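Local coordinates for cytoplasmic protein (Cryptococcus neoformans var. grubii serotype A, PDB 7LPO), which probably hydrolyses steryl beta-glucosides, as a sterylglucosidase of glycosyl hydrolase family 5, at residues I570-H579 with E588-D597. Residues are numbered along the deposited sequence; the frame is centred on the assembly and turned at random.
Sequences IWNYVPDNVH and EDLSLWSVDD
The H579 ring is met by D596 on one face and D597 at its edge. D596 CB sits over the centre of the H579 ring, 3.4 Å from its centroid, a CH-pi contact. In the ring plane, H579 NE2 donates a nearly straight bond to D597 OD2, 2.9 Å; the carboxylate is met from above its own plane. D596 OD2 also accepts from H579 N through its anti lone pair, 2.8 Å.

The W593 ring has Y573 OH over one face, offset toward the rim, and P575 O at its edge. That hydroxyl is hydrogen-bonded to R90 and H87 of helix 83-93. The two aromatic planes are 28° apart but slid past each other, so they barely overlap. Y573 CE1 rests on W593 CB at 3.6 Å. W571 has N572 CB on one face and L590 CB at its edge. Water 1, in the ring plane, links W571 NE1 to E588 OE1, which also hydrogen-bonds a bound Tris, probably from the crystallisation liquor.

Both segments lie in the long loop after strand 567-570 of the probable TIM barrel. The backbones meet at N572, which follows a cis peptide bond. N572 N donates to L590 O, and L592 N to N572 O at 3.1 Å. S591 OG lies anti to its own N (chi1 -178°), where it accepts from V574 N at 3.0 Å and donates to W593 O. N577 ND2 donates to D589 OD1 at 2.8 Å, from above the carboxylate plane, and also bonds D583. Y534 OH bonds D589 OD2.

D589 and D597 both form salt bridges with R660, which probably offsets their charge and would favour ionised carboxylates.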
loop_
_atom_site.group_PDB
_atom_site.type_symbol
_atom_site.label_atom_id
_atom_site.label_comp_id
_atom_site.label_asym_id
_atom_site.label_seq_id
_atom_site.Cartn_x
_atom_site.Cartn_y
_atom_site.Cartn_z
ATOM N N ILE A 570 3.059 6.757 5.190
ATOM C CA ILE A 570 2.297 7.575 4.262
ATOM C C ILE A 570 2.579 7.152 2.823
ATOM O O ILE A 570 3.733 6.938 2.430
ATOM C CB ILE A 570 2.647 9.059 4.467
ATOM C CG1 ILE A 570 2.328 9.500 5.899
ATOM C CG2 ILE A 570 1.922 9.896 3.436
ATOM C CD1 ILE A 570 2.859 10.893 6.237
ATOM N N TRP A 571 1.521 7.037 2.025
ATOM C CA TRP A 571 1.635 6.887 0.577
ATOM C C TRP A 571 1.488 8.270 -0.057
ATOM O O TRP A 571 0.420 8.880 0.055
ATOM C CB TRP A 571 0.567 5.933 0.018
ATOM C CG TRP A 571 0.810 5.646 -1.438
ATOM C CD1 TRP A 571 0.384 6.382 -2.505
ATOM C CD2 TRP A 571 1.586 4.568 -1.980
ATOM N NE1 TRP A 571 0.857 5.836 -3.678
ATOM C CE2 TRP A 571 1.597 4.723 -3.384
ATOM C CE3 TRP A 571 2.273 3.493 -1.413
ATOM C CZ2 TRP A 571 2.257 3.831 -4.229
ATOM C CZ3 TRP A 571 2.934 2.611 -2.248
ATOM C CH2 TRP A 571 2.923 2.784 -3.643
ATOM N N ASN A 572 2.539 8.778 -0.716
ATOM C CA ASN A 572 3.882 8.211 -0.778
ATOM C C ASN A 572 4.866 9.380 -1.023
ATOM O O ASN A 572 4.483 10.552 -0.982
ATOM C CB ASN A 572 4.006 7.157 -1.872
ATOM C CG ASN A 572 3.660 7.687 -3.247
ATOM O OD1 ASN A 572 2.929 8.676 -3.408
ATOM N ND2 ASN A 572 4.176 7.015 -4.251
ATOM N N TYR A 573 6.129 9.053 -1.276
ATOM C CA TYR A 573 7.176 10.021 -1.593
ATOM C C TYR A 573 7.739 9.658 -2.962
ATOM O O TYR A 573 8.288 8.567 -3.140
ATOM C CB TYR A 573 8.261 9.997 -0.516
ATOM C CG TYR A 573 9.297 11.084 -0.619
ATOM C CD1 TYR A 573 9.096 12.324 -0.018
ATOM C CD2 TYR A 573 10.493 10.866 -1.303
ATOM C CE1 TYR A 573 10.059 13.325 -0.108
ATOM C CE2 TYR A 573 11.458 11.845 -1.392
ATOM C CZ TYR A 573 11.243 13.076 -0.789
ATOM O OH TYR A 573 12.211 14.059 -0.892
ATOM N N VAL A 574 7.589 10.556 -3.925
ATOM C CA VAL A 574 7.943 10.252 -5.307
ATOM C C VAL A 574 8.905 11.309 -5.829
ATOM O O VAL A 574 8.463 12.401 -6.224
ATOM C CB VAL A 574 6.692 10.181 -6.196
ATOM C CG1 VAL A 574 7.056 9.775 -7.610
ATOM C CG2 VAL A 574 5.659 9.223 -5.601
ATOM N N PRO A 575 10.207 11.016 -5.890
ATOM C CA PRO A 575 11.169 12.032 -6.360
ATOM C C PRO A 575 10.863 12.651 -7.718
ATOM O O PRO A 575 11.227 13.815 -7.935
ATOM C CB PRO A 575 12.496 11.263 -6.391
ATOM C CG PRO A 575 12.337 10.227 -5.270
ATOM C CD PRO A 575 10.877 9.820 -5.331
ATOM N N ASP A 576 10.209 11.941 -8.637
ATOM C CA ASP A 576 9.990 12.466 -9.981
ATOM C C ASP A 576 8.536 12.868 -10.228
ATOM O O ASP A 576 8.124 13.012 -11.383
ATOM C CB ASP A 576 10.454 11.456 -11.035
ATOM C CG ASP A 576 9.636 10.172 -11.027
ATOM O OD1 ASP A 576 8.712 10.040 -10.192
ATOM O OD2 ASP A 576 9.922 9.285 -11.859
ATOM N N ASN A 577 7.762 13.085 -9.170
ATOM C CA ASN A 577 6.406 13.602 -9.324
ATOM C C ASN A 577 6.424 14.954 -10.035
ATOM O O ASN A 577 7.294 15.793 -9.797
ATOM C CB ASN A 577 5.745 13.721 -7.949
ATOM C CG ASN A 577 4.436 14.520 -7.977
ATOM O OD1 ASN A 577 4.441 15.741 -8.113
ATOM N ND2 ASN A 577 3.319 13.823 -7.851
ATOM N N VAL A 578 5.462 15.158 -10.932
ATOM C CA VAL A 578 5.292 16.430 -11.624
ATOM C C VAL A 578 3.812 16.788 -11.626
ATOM O O VAL A 578 2.940 15.925 -11.508
ATOM C CB VAL A 578 5.820 16.401 -13.076
ATOM C CG1 VAL A 578 7.343 16.482 -13.097
ATOM C CG2 VAL A 578 5.341 15.150 -13.775
ATOM N N HIS A 579 3.531 18.082 -11.782
ATOM C CA HIS A 579 2.139 18.535 -11.778
ATOM C C HIS A 579 1.353 17.954 -12.947
ATOM O O HIS A 579 0.173 17.617 -12.810
ATOM C CB HIS A 579 2.069 20.061 -11.834
ATOM C CG HIS A 579 2.531 20.731 -10.585
ATOM N ND1 HIS A 579 2.683 22.096 -10.488
ATOM C CD2 HIS A 579 2.878 20.221 -9.381
ATOM C CE1 HIS A 579 3.123 22.397 -9.280
ATOM N NE2 HIS A 579 3.237 21.280 -8.585
ATOM N N GLU A 588 -2.734 9.256 -10.516
ATOM C CA GLU A 588 -2.594 9.492 -9.087
ATOM C C GLU A 588 -1.508 10.524 -8.812
ATOM O O GLU A 588 -0.504 10.616 -9.526
ATOM C CB GLU A 588 -2.261 8.196 -8.358
ATOM C CG GLU A 588 -3.415 7.226 -8.328
ATOM C CD GLU A 588 -3.263 6.164 -7.264
ATOM O OE1 GLU A 588 -2.189 6.093 -6.629
ATOM O OE2 GLU A 588 -4.217 5.384 -7.081
ATOM N N ASP A 589 -1.712 11.297 -7.746
ATOM C CA ASP A 589 -0.753 12.337 -7.374
ATOM C C ASP A 589 -0.799 12.448 -5.848
ATOM O O ASP A 589 -1.451 13.323 -5.275
ATOM C CB ASP A 589 -1.067 13.670 -8.053
ATOM C CG ASP A 589 -0.009 14.731 -7.789
ATOM O OD1 ASP A 589 0.827 14.546 -6.882
ATOM O OD2 ASP A 589 -0.022 15.760 -8.495
ATOM N N LEU A 590 -0.084 11.543 -5.186
ATOM C CA LEU A 590 -0.113 11.456 -3.734
ATOM C C LEU A 590 1.242 11.737 -3.111
ATOM O O LEU A 590 1.402 11.542 -1.905
ATOM C CB LEU A 590 -0.610 10.076 -3.292
ATOM C CG LEU A 590 -2.128 9.883 -3.318
ATOM C CD1 LEU A 590 -2.577 9.371 -4.671
ATOM C CD2 LEU A 590 -2.584 8.915 -2.216
ATOM N N SER A 591 2.216 12.192 -3.897
ATOM C CA SER A 591 3.536 12.484 -3.357
ATOM C C SER A 591 3.506 13.703 -2.444
ATOM O O SER A 591 2.887 14.727 -2.754
ATOM C CB SER A 591 4.538 12.722 -4.484
ATOM O OG SER A 591 5.832 12.965 -3.953
ATOM N N LEU A 592 4.207 13.589 -1.314
ATOM C CA LEU A 592 4.381 14.706 -0.398
ATOM C C LEU A 592 5.219 15.831 -0.992
ATOM O O LEU A 592 5.181 16.953 -0.473
ATOM C CB LEU A 592 5.058 14.225 0.885
ATOM C CG LEU A 592 4.400 13.078 1.637
ATOM C CD1 LEU A 592 5.186 12.782 2.895
ATOM C CD2 LEU A 592 2.962 13.424 1.957
ATOM N N TRP A 593 5.980 15.552 -2.048
ATOM C CA TRP A 593 7.046 16.423 -2.518
ATOM C C TRP A 593 7.078 16.373 -4.040
ATOM O O TRP A 593 6.785 15.340 -4.646
ATOM C CB TRP A 593 8.391 15.985 -1.889
ATOM C CG TRP A 593 9.522 16.922 -2.124
ATOM C CD1 TRP A 593 9.915 17.948 -1.322
ATOM C CD2 TRP A 593 10.419 16.918 -3.243
ATOM N NE1 TRP A 593 10.991 18.604 -1.883
ATOM C CE2 TRP A 593 11.322 17.984 -3.059
ATOM C CE3 TRP A 593 10.543 16.121 -4.383
ATOM C CZ2 TRP A 593 12.331 18.277 -3.976
ATOM C CZ3 TRP A 593 11.543 16.416 -5.292
ATOM C CH2 TRP A 593 12.418 17.488 -5.086
ATOM N N SER A 594 7.412 17.505 -4.651
ATOM C CA SER A 594 7.484 17.603 -6.101
ATOM C C SER A 594 8.440 18.721 -6.477
ATOM O O SER A 594 8.386 19.806 -5.891
ATOM C CB SER A 594 6.112 17.881 -6.721
ATOM O OG SER A 594 6.229 18.109 -8.120
ATOM N N VAL A 595 9.305 18.455 -7.463
ATOM C CA VAL A 595 10.191 19.502 -7.962
ATOM C C VAL A 595 9.386 20.676 -8.501
ATOM O O VAL A 595 9.839 21.823 -8.443
ATOM C CB VAL A 595 11.139 18.956 -9.048
ATOM C CG1 VAL A 595 12.057 17.896 -8.476
ATOM C CG2 VAL A 595 10.333 18.414 -10.220
ATOM N N ASP A 596 8.195 20.420 -9.054
ATOM C CA ASP A 596 7.369 21.509 -9.570
ATOM C C ASP A 596 6.887 22.454 -8.471
ATOM O O ASP A 596 6.350 23.524 -8.780
ATOM C CB ASP A 596 6.163 20.945 -10.326
ATOM C CG ASP A 596 6.521 20.445 -11.720
ATOM O OD1 ASP A 596 7.605 20.799 -12.227
ATOM O OD2 ASP A 596 5.715 19.700 -12.313
ATOM N N ASP A 597 7.067 22.098 -7.206
ATOM C CA ASP A 597 6.697 22.971 -6.102
ATOM C C ASP A 597 7.902 23.689 -5.504
ATOM O O ASP A 597 7.763 24.371 -4.482
ATOM C CB ASP A 597 5.956 22.174 -5.034
ATOM C CG ASP A 597 4.512 21.920 -5.409
ATOM O OD1 ASP A 597 3.706 22.861 -5.301
ATOM O OD2 ASP A 597 4.184 20.801 -5.862
HETATM O O HOH W 1 0.420 6.962 -6.296
HETATM O O HOH W 2 9.447 15.716 -8.433
HETATM O O HOH W 3 2.272 17.085 -8.379
HETATM O O HOH W 4 -0.953 15.863 -10.934
#